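PDB 5YUQ: chintase from Rhizomucor miehei, which probably hydrolyses chitin, acting as a fungal family 18 chitinase (EC 3.2.1.14) whose active site forms a tunnel. Local coordinates for residues A6-W11 with I25-A30; G57-L62 with D98-N103; T147-A152 with F176-Y181. All blocks are in the same frame, centred on the assembly; numbering follows the deposited sequence.

Contact 1: residues A6-W11 with I25-A30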
loop_
_atom_site.group_PDB
_atom_site.type_symbol
_atom_site.label_atom_id
_atom_site.label_comp_id
_atom_site.label_asym_id
_atom_site.label_seq_id
_atom_site.Cartn_x
_atom_site.Cartn_y
_atom_site.Cartn_z
ATOM N N ALA A 6 -3.220 9.747 4.058
ATOM C CA ALA A 6 -3.648 8.636 4.887
ATOM C C ALA A 6 -4.764 7.884 4.193
ATOM O O ALA A 6 -5.794 8.471 3.858
ATOM C CB ALA A 6 -4.137 9.161 6.229
ATOM N N TYR A 7 -4.572 6.582 3.993
ATOM C CA TYR A 7 -5.667 5.743 3.530
ATOM C C TYR A 7 -6.630 5.467 4.671
ATOM O O TYR A 7 -6.216 5.182 5.794
ATOM C CB TYR A 7 -5.144 4.417 2.983
ATOM C CG TYR A 7 -4.612 4.530 1.577
ATOM C CD1 TYR A 7 -3.282 4.843 1.349
ATOM C CD2 TYR A 7 -5.441 4.334 0.477
ATOM C CE1 TYR A 7 -2.783 4.955 0.058
ATOM C CE2 TYR A 7 -4.941 4.422 -0.830
ATOM C CZ TYR A 7 -3.619 4.748 -1.024
ATOM O OH TYR A 7 -3.127 4.855 -2.304
ATOM N N VAL A 8 -7.919 5.577 4.375
ATOM C CA VAL A 8 -8.953 5.079 5.268
ATOM C C VAL A 8 -9.749 4.081 4.455
ATOM O O VAL A 8 -9.819 4.192 3.227
ATOM C CB VAL A 8 -9.860 6.200 5.785
ATOM C CG1 VAL A 8 -9.045 7.190 6.602
ATOM C CG2 VAL A 8 -10.587 6.903 4.637
ATOM N N VAL A 9 -10.327 3.095 5.127
ATOM C CA VAL A 9 -10.981 2.001 4.425
ATOM C C VAL A 9 -12.483 1.964 4.688
ATOM O O VAL A 9 -12.933 2.160 5.813
ATOM C CB VAL A 9 -10.314 0.627 4.730
ATOM C CG1 VAL A 9 -8.850 0.643 4.293
ATOM C CG2 VAL A 9 -10.430 0.259 6.217
ATOM N N ASP A 10 -13.245 1.725 3.628
ATOM C CA ASP A 10 -14.705 1.788 3.681
ATOM C C ASP A 10 -15.298 0.845 4.724
ATOM O O ASP A 10 -16.309 1.159 5.355
ATOM C CB ASP A 10 -15.273 1.464 2.302
ATOM C CG ASP A 10 -16.760 1.692 2.219
ATOM O OD1 ASP A 10 -17.173 2.853 1.970
ATOM O OD2 ASP A 10 -17.520 0.714 2.383
ATOM N N TRP A 11 -14.664 -0.310 4.907
ATOM C CA TRP A 11 -15.183 -1.339 5.801
ATOM C C TRP A 11 -14.801 -1.135 7.266
ATOM O O TRP A 11 -15.260 -1.873 8.138
ATOM C CB TRP A 11 -14.709 -2.718 5.326
ATOM C CG TRP A 11 -13.210 -2.847 5.237
ATOM C CD1 TRP A 11 -12.377 -3.302 6.211
ATOM C CD2 TRP A 11 -12.376 -2.530 4.109
ATOM N NE1 TRP A 11 -11.076 -3.290 5.764
ATOM C CE2 TRP A 11 -11.048 -2.819 4.477
ATOM C CE3 TRP A 11 -12.625 -2.030 2.825
ATOM C CZ2 TRP A 11 -9.967 -2.628 3.608
ATOM C CZ3 TRP A 11 -11.546 -1.834 1.962
ATOM C CH2 TRP A 11 -10.239 -2.129 2.362
ATOM N N ILE A 25 -6.675 12.716 2.537
ATOM C CA ILE A 25 -7.311 11.441 2.859
ATOM C C ILE A 25 -7.510 10.688 1.558
ATOM O O ILE A 25 -7.939 11.280 0.565
ATOM C CB ILE A 25 -8.683 11.629 3.533
ATOM C CG1 ILE A 25 -8.522 12.233 4.930
ATOM C CG2 ILE A 25 -9.421 10.294 3.650
ATOM C CD1 ILE A 25 -7.851 11.323 5.938
ATOM N N VAL A 26 -7.160 9.407 1.541
ATOM C CA VAL A 26 -7.379 8.568 0.366
ATOM C C VAL A 26 -8.362 7.483 0.757
ATOM O O VAL A 26 -8.076 6.655 1.614
ATOM C CB VAL A 26 -6.069 7.956 -0.151
ATOM C CG1 VAL A 26 -6.275 7.380 -1.541
ATOM C CG2 VAL A 26 -4.986 9.023 -0.204
ATOM N N TYR A 27 -9.538 7.516 0.147
ATOM C CA TYR A 27 -10.650 6.677 0.577
ATOM C C TYR A 27 -10.686 5.393 -0.253
ATOM O O TYR A 27 -10.891 5.432 -1.460
ATOM C CB TYR A 27 -11.964 7.450 0.436
ATOM C CG TYR A 27 -13.144 6.783 1.096
ATOM C CD1 TYR A 27 -13.770 5.690 0.510
ATOM C CD2 TYR A 27 -13.646 7.264 2.293
ATOM C CE1 TYR A 27 -14.848 5.074 1.118
ATOM C CE2 TYR A 27 -14.727 6.662 2.905
ATOM C CZ TYR A 27 -15.326 5.576 2.308
ATOM O OH TYR A 27 -16.395 4.974 2.932
ATOM N N ALA A 28 -10.505 4.254 0.414
ATOM C CA ALA A 28 -10.383 2.959 -0.258
ATOM C C ALA A 28 -11.575 2.058 0.074
ATOM O O ALA A 28 -11.960 1.997 1.235
ATOM C CB ALA A 28 -9.098 2.288 0.202
ATOM N N PHE A 29 -12.166 1.349 -0.895
ATOM C CA PHE A 29 -11.860 1.401 -2.323
ATOM C C PHE A 29 -13.165 1.468 -3.109
ATOM O O PHE A 29 -14.183 0.908 -2.688
ATOM C CB PHE A 29 -11.185 0.095 -2.779
ATOM C CG PHE A 29 -9.748 -0.048 -2.353
ATOM C CD1 PHE A 29 -8.759 0.745 -2.927
ATOM C CD2 PHE A 29 -9.382 -1.001 -1.412
ATOM C CE1 PHE A 29 -7.436 0.608 -2.536
ATOM C CE2 PHE A 29 -8.066 -1.145 -1.018
ATOM C CZ PHE A 29 -7.089 -0.333 -1.579
ATOM N N ALA A 30 -13.133 2.115 -4.268
ATOM C CA ALA A 30 -14.169 1.911 -5.271
ATOM C C ALA A 30 -13.619 0.836 -6.196
ATOM O O ALA A 30 -12.474 0.928 -6.633
ATOM C CB ALA A 30 -14.436 3.189 -6.033
#

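Contact 2: residues G57-L62 with D98-N103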
loop_
_atom_site.group_PDB
_atom_site.type_symbol
_atom_site.label_atom_id
_atom_site.label_comp_id
_atom_site.label_asym_id
_atom_site.label_seq_id
_atom_site.Cartn_x
_atom_site.Cartn_y
_atom_site.Cartn_z
ATOM N N GLY A 57 -10.749 21.867 5.486
ATOM C CA GLY A 57 -9.828 22.362 4.478
ATOM C C GLY A 57 -8.870 21.305 3.960
ATOM O O GLY A 57 -7.777 21.617 3.484
ATOM N N LYS A 58 -9.285 20.047 4.043
ATOM C CA LYS A 58 -8.423 18.943 3.637
ATOM C C LYS A 58 -8.830 18.345 2.302
ATOM O O LYS A 58 -10.011 18.318 1.957
ATOM C CB LYS A 58 -8.451 17.859 4.706
ATOM C CG LYS A 58 -8.033 18.356 6.075
ATOM C CD LYS A 58 -6.548 18.701 6.129
ATOM C CE LYS A 58 -6.201 19.362 7.463
ATOM N NZ LYS A 58 -4.735 19.424 7.715
ATOM N N SER A 59 -7.838 17.855 1.559
ATOM C CA SER A 59 -8.070 17.217 0.271
ATOM C C SER A 59 -8.437 15.748 0.444
ATOM O O SER A 59 -7.903 15.063 1.319
ATOM C CB SER A 59 -6.811 17.304 -0.593
ATOM O OG SER A 59 -6.562 18.631 -1.006
ATOM N N ILE A 60 -9.349 15.262 -0.392
ATOM C CA ILE A 60 -9.721 13.851 -0.348
ATOM C C ILE A 60 -9.786 13.255 -1.747
ATOM O O ILE A 60 -10.375 13.834 -2.659
ATOM C CB ILE A 60 -11.049 13.618 0.435
ATOM C CG1 ILE A 60 -11.475 12.145 0.371
ATOM C CG2 ILE A 60 -12.160 14.519 -0.089
ATOM C CD1 ILE A 60 -12.473 11.757 1.470
ATOM N N SER A 61 -9.148 12.103 -1.914
ATOM C CA SER A 61 -9.203 11.357 -3.158
ATOM C C SER A 61 -9.908 10.039 -2.928
ATOM O O SER A 61 -9.862 9.491 -1.835
ATOM C CB SER A 61 -7.797 11.044 -3.667
ATOM O OG SER A 61 -7.105 12.228 -4.017
ATOM N N LEU A 62 -10.547 9.526 -3.969
ATOM C CA LEU A 62 -11.076 8.172 -3.949
ATOM C C LEU A 62 -10.051 7.241 -4.573
ATOM O O LEU A 62 -9.516 7.534 -5.649
ATOM C CB LEU A 62 -12.377 8.104 -4.742
ATOM C CG LEU A 62 -13.048 6.738 -4.871
ATOM C CD1 LEU A 62 -13.464 6.217 -3.507
ATOM C CD2 LEU A 62 -14.237 6.848 -5.811
ATOM N N ASP A 98 -17.765 15.212 -5.161
ATOM C CA ASP A 98 -16.975 16.429 -5.000
ATOM C C ASP A 98 -15.555 16.078 -4.583
ATOM O O ASP A 98 -14.983 16.696 -3.692
ATOM C CB ASP A 98 -17.630 17.362 -3.971
ATOM C CG ASP A 98 -17.075 18.764 -4.016
ATOM O OD1 ASP A 98 -16.605 19.195 -5.085
ATOM O OD2 ASP A 98 -17.116 19.450 -2.975
ATOM N N LEU A 99 -14.975 15.088 -5.254
ATOM C CA LEU A 99 -13.660 14.608 -4.868
ATOM C C LEU A 99 -12.573 15.538 -5.380
ATOM O O LEU A 99 -12.722 16.169 -6.426
ATOM C CB LEU A 99 -13.433 13.198 -5.417
ATOM C CG LEU A 99 -14.413 12.129 -4.941
ATOM C CD1 LEU A 99 -14.242 10.859 -5.776
ATOM C CD2 LEU A 99 -14.189 11.839 -3.474
ATOM N N ASP A 100 -11.480 15.614 -4.634
ATOM C CA ASP A 100 -10.332 16.409 -5.046
ATOM C C ASP A 100 -9.377 15.626 -5.912
ATOM O O ASP A 100 -8.468 16.199 -6.515
ATOM C CB ASP A 100 -9.600 16.908 -3.819
ATOM C CG ASP A 100 -10.500 17.702 -2.921
ATOM O OD1 ASP A 100 -10.966 18.763 -3.384
ATOM O OD2 ASP A 100 -10.767 17.257 -1.785
ATOM N N GLY A 101 -9.584 14.319 -5.984
ATOM C CA GLY A 101 -8.731 13.511 -6.819
ATOM C C GLY A 101 -9.101 12.054 -6.918
ATOM O O GLY A 101 -10.029 11.585 -6.265
ATOM N N LEU A 102 -8.359 11.341 -7.752
ATOM C CA LEU A 102 -8.521 9.906 -7.902
ATOM C C LEU A 102 -7.165 9.258 -7.738
ATOM O O LEU A 102 -6.182 9.705 -8.324
ATOM C CB LEU A 102 -9.079 9.562 -9.282
ATOM C CG LEU A 102 -10.531 9.943 -9.563
ATOM C CD1 LEU A 102 -10.826 9.799 -11.063
ATOM C CD2 LEU A 102 -11.477 9.083 -8.732
ATOM N N ASN A 103 -7.130 8.211 -6.926
ATOM C CA ASN A 103 -5.936 7.423 -6.696
ATOM C C ASN A 103 -6.171 6.058 -7.328
ATOM O O ASN A 103 -7.001 5.294 -6.854
ATOM C CB ASN A 103 -5.710 7.286 -5.179
ATOM C CG ASN A 103 -4.588 6.315 -4.830
ATOM O OD1 ASN A 103 -4.832 5.202 -4.359
ATOM N ND2 ASN A 103 -3.350 6.749 -5.033
HETATM O O HOH W 1 -5.268 11.178 -5.812
#

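Contact 3: residues T147-A152 with F176-Y181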
loop_
_atom_site.group_PDB
_atom_site.type_symbol
_atom_site.label_atom_id
_atom_site.label_comp_id
_atom_site.label_asym_id
_atom_site.label_seq_id
_atom_site.Cartn_x
_atom_site.Cartn_y
_atom_site.Cartn_z
ATOM N N THR A 147 -1.359 7.360 -8.280
ATOM C CA THR A 147 -1.455 5.919 -8.443
ATOM C C THR A 147 -0.680 5.256 -7.321
ATOM O O THR A 147 0.382 5.741 -6.928
ATOM C CB THR A 147 -0.949 5.464 -9.841
ATOM O OG1 THR A 147 -0.940 4.036 -9.905
ATOM C CG2 THR A 147 0.451 5.975 -10.098
ATOM N N ALA A 148 -1.240 4.188 -6.760
ATOM C CA ALA A 148 -0.520 3.374 -5.792
ATOM C C ALA A 148 0.194 2.290 -6.575
ATOM O O ALA A 148 -0.424 1.575 -7.364
ATOM C CB ALA A 148 -1.475 2.763 -4.784
ATOM N N VAL A 149 1.498 2.167 -6.355
ATOM C CA VAL A 149 2.347 1.363 -7.230
ATOM C C VAL A 149 3.164 0.322 -6.470
ATOM O O VAL A 149 3.435 0.481 -5.281
ATOM C CB VAL A 149 3.302 2.278 -8.018
ATOM C CG1 VAL A 149 2.531 3.371 -8.736
ATOM C CG2 VAL A 149 4.332 2.897 -7.095
ATOM N N PRO A 150 3.558 -0.764 -7.157
ATOM C CA PRO A 150 4.418 -1.776 -6.540
ATOM C C PRO A 150 5.855 -1.284 -6.388
ATOM O O PRO A 150 6.168 -0.152 -6.755
ATOM C CB PRO A 150 4.348 -2.951 -7.529
ATOM C CG PRO A 150 4.032 -2.301 -8.853
ATOM C CD PRO A 150 3.133 -1.137 -8.517
ATOM N N THR A 151 6.722 -2.141 -5.861
ATOM C CA THR A 151 8.084 -1.739 -5.508
ATOM C C THR A 151 9.036 -1.688 -6.713
ATOM O O THR A 151 10.217 -1.374 -6.567
ATOM C CB THR A 151 8.647 -2.660 -4.423
ATOM O OG1 THR A 151 8.364 -4.018 -4.778
ATOM C CG2 THR A 151 7.991 -2.349 -3.079
ATOM N N ALA A 152 8.518 -1.994 -7.895
ATOM C CA ALA A 152 9.274 -1.805 -9.125
ATOM C C ALA A 152 8.338 -1.224 -10.166
ATOM O O ALA A 152 7.126 -1.446 -10.103
ATOM C CB ALA A 152 9.851 -3.135 -9.607
ATOM N N PHE A 176 3.172 9.149 -7.285
ATOM C CA PHE A 176 3.212 7.702 -7.358
ATOM C C PHE A 176 3.456 7.212 -5.944
ATOM O O PHE A 176 4.524 7.462 -5.360
ATOM C CB PHE A 176 4.355 7.261 -8.275
ATOM C CG PHE A 176 4.195 7.714 -9.710
ATOM C CD1 PHE A 176 4.412 9.039 -10.065
ATOM C CD2 PHE A 176 3.833 6.815 -10.701
ATOM C CE1 PHE A 176 4.257 9.464 -11.375
ATOM C CE2 PHE A 176 3.685 7.221 -12.024
ATOM C CZ PHE A 176 3.897 8.551 -12.368
ATOM N N TYR A 177 2.463 6.542 -5.372
ATOM C CA TYR A 177 2.531 6.116 -3.976
ATOM C C TYR A 177 3.099 4.707 -3.906
ATOM O O TYR A 177 2.398 3.750 -4.213
ATOM C CB TYR A 177 1.130 6.106 -3.352
ATOM C CG TYR A 177 0.444 7.456 -3.189
ATOM C CD1 TYR A 177 1.023 8.634 -3.647
ATOM C CD2 TYR A 177 -0.793 7.538 -2.566
ATOM C CE1 TYR A 177 0.382 9.859 -3.490
ATOM C CE2 TYR A 177 -1.441 8.754 -2.401
ATOM C CZ TYR A 177 -0.846 9.906 -2.857
ATOM O OH TYR A 177 -1.493 11.106 -2.692
ATOM N N ILE A 178 4.357 4.576 -3.492
ATOM C CA ILE A 178 5.020 3.270 -3.466
ATOM C C ILE A 178 4.563 2.414 -2.291
ATOM O O ILE A 178 4.713 2.794 -1.128
ATOM C CB ILE A 178 6.548 3.415 -3.400
ATOM C CG1 ILE A 178 7.056 4.178 -4.625
ATOM C CG2 ILE A 178 7.210 2.050 -3.343
ATOM C CD1 ILE A 178 8.539 4.513 -4.558
ATOM N N MET A 179 4.023 1.240 -2.600
ATOM C CA MET A 179 3.551 0.339 -1.559
ATOM C C MET A 179 4.703 -0.504 -1.036
ATOM O O MET A 179 4.806 -1.698 -1.319
ATOM C CB MET A 179 2.400 -0.515 -2.086
ATOM C CG MET A 179 1.172 0.332 -2.405
ATOM S SD MET A 179 -0.193 -0.595 -3.122
ATOM C CE MET A 179 -0.084 -2.131 -2.196
ATOM N N ALA A 180 5.583 0.141 -0.277
ATOM C CA ALA A 180 6.746 -0.528 0.289
ATOM C C ALA A 180 6.375 -1.265 1.561
ATOM O O ALA A 180 6.910 -0.999 2.629
ATOM C CB ALA A 180 7.834 0.488 0.577
ATOM N N TYR A 181 5.446 -2.198 1.425
ATOM C CA TYR A 181 5.024 -3.028 2.527
ATOM C C TYR A 181 4.490 -4.311 1.916
ATOM O O TYR A 181 4.398 -4.412 0.691
ATOM C CB TYR A 181 3.998 -2.311 3.416
ATOM C CG TYR A 181 2.941 -1.485 2.710
ATOM C CD1 TYR A 181 1.916 -2.090 2.006
ATOM C CD2 TYR A 181 2.933 -0.101 2.812
ATOM C CE1 TYR A 181 0.932 -1.343 1.377
ATOM C CE2 TYR A 181 1.943 0.662 2.201
ATOM C CZ TYR A 181 0.944 0.033 1.488
ATOM O OH TYR A 181 -0.047 0.769 0.882
#

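Contact 1: residues A6-W11 with I25-A30
Tyr7 and Val26 run alongside each other, both into the barrel. Their strands, 4-9 and 24-32, are parallel neighbours in the TIM barrel expected of a family 18 glycoside hydrolase. Val26 CB sits over one face of the Tyr7 ring, 3.9 Å from its centroid and offset toward the rim, a CH-pi contact. Val26 CG1 comes closer still, 3.3 Å from Tyr7 CE2. Ala28 CB meets the same ring at its edge. The Tyr7 hydroxyl continues inward to Asn103, and Trp350 packs against the ring.

Val8, Ile25 and Tyr27 occupy the other face of the sheet. Of the Val8 methyls, CG2 makes the contact. It meets Ile25 CG2 at 3.7 Å and Tyr27 CD2 at 3.9 Å, crossing both side chains at about a right angle. Beyond it Asp10 closes the row. Its CG is anti to the backbone N (chi1 -172°), and Asp10 OD1 reaches the Tyr27 ring at the edge, in plane. The Tyr27 hydroxyl donates to Asp10 OD1 in a very short bond of 2.5 Å. The carboxylate and ring planes are 69° apart. Both ends have further partners: Thr42 N at Asp10 OD1 and Gln45 at the Tyr27 hydroxyl.

At the C-terminal end, Trp11 CH2 comes within 4.0 Å of Phe29 CD2, which lies near the edge of the indole. The peptide before Phe29 is cis, as found in other family 18 chitinases. Phe29 folds back, and Ala28 CB lies over the centre of its ring. The backbone ladder alternates between the strands: Val26 N to Ala6 O, Val8 N to Val26 O, and Ala28 N to Val8 O. Its last rung runs from Asp10 N to Ala28 O at 2.7 Å.

Contact 2: residues G57-L62 with D98-N103
Asp100 and Ile60 hold each other by two hydrogen bonds. Asp100 OD2 accepts from Ile60 N at 2.8 Å with its anti lone pair. Asp100 N returns a bond to Ile60 O at 2.9 Å. OD2 is gripped a second time by His54, which helps fix the carboxylate. Leu62 N bonds to Gly101 O, and Asn103 N bonds to Leu62 O at 2.8 Å, almost straight (177°).

The last two bonds join parallel barrel strands 59-65 and 101-105; the Asp100 pair lies just before the second. Segment 98-103 carries the start of the family 18 DGxDxDxE signature, read from Asp100, with Asn103 where the motif has its second Asp. Asn103 turns its side chain into the barrel, where OD1 bonds to Ser63 besides Tyr7.

Among the polar side chains, Ser61 OG lies 3.5 Å from Gly101 CA. It also bonds to His24 and to a water 2.8 Å away. That water makes a weak bond to Leu102 O.

Leu62 and Leu102 point to the face opposite Ser61. Leu99, from the loop before the strand, presses CD1 on Leu62 CB at 3.5 Å, tighter than usual. Leu102 CD2 approaches the same Leu62 CB at 4.2 Å.

Contact 3: residues T147-A152 with F176-Y181
Phe176 packs its ring against Thr147 and Val149 of the neighbouring strand. From Phe176 CB, which points to the same face of the sheet as these two residues, the side chain leaves with CG anti to the carbonyl carbon (chi1 -63°). CG is the first atom to meet a side chain opposite, with Thr147 CG2 at 4.1 Å. Phe176 CD2 comes next and is the closest ring atom, 3.5 Å from the same methyl. Val149 CG1 lies 4.2 Å from Phe176 CD2, at the edge of the ring and near its plane. Phe176 CE2 still touches Thr147 CG2, at 4.0 Å. Further packing on this side chain comes from Ile223 and Leu228.

Thr147 divides its two branches. Its methyl goes to Phe176, while OG1, anti to the backbone N (chi1 174°), bonds to Leu104 O and the Tyr128 hydroxyl.

The two strands, 144-149 and 175-178, flank helix 168-172 in a beta-alpha-beta unit of the TIM barrel. Three backbone bonds tie them. Tyr177 N donates to Thr147 O at 2.7 Å, Val149 N to Tyr177 O at 2.8 Å, and Met179 N to Val149 O.

Val149 CG2 rests on Ile178 CG1, with Trp218 of helix 211-220 packing on the same valine. On the inner face Ala148 CB touches Tyr177 CB loosely, and Met348 of strand 346-350 packs against the same tyrosine. Met179 and Ala180 are each the centre of an inverse gamma turn. Thr151 CG2 reaches over to Met179 O at 3.7 Å.

Overall arrangement
All three contacts pair adjacent strands of one barrel. Contacts 1 and 2 have centres about 11 Å apart and abut directly: strand 24-32 of the first pairs with strand 59-65 of the second, and Tyr27 N reaches Ser61 O at 2.8 Å. Contact 3 is centred about 16 Å from contact 1 and about 19 Å from contact 2. The three meet in the barrel interior around Asn103. Its OD1 lies 2.7 Å from Tyr7 OH, a probable hydrogen bond, and its ND2 packs 3.6 Å from Tyr177 CD2. The signature begun in contact 2 ends at Glu107, probably the catalytic acid by family, which probably lies beside contact 3.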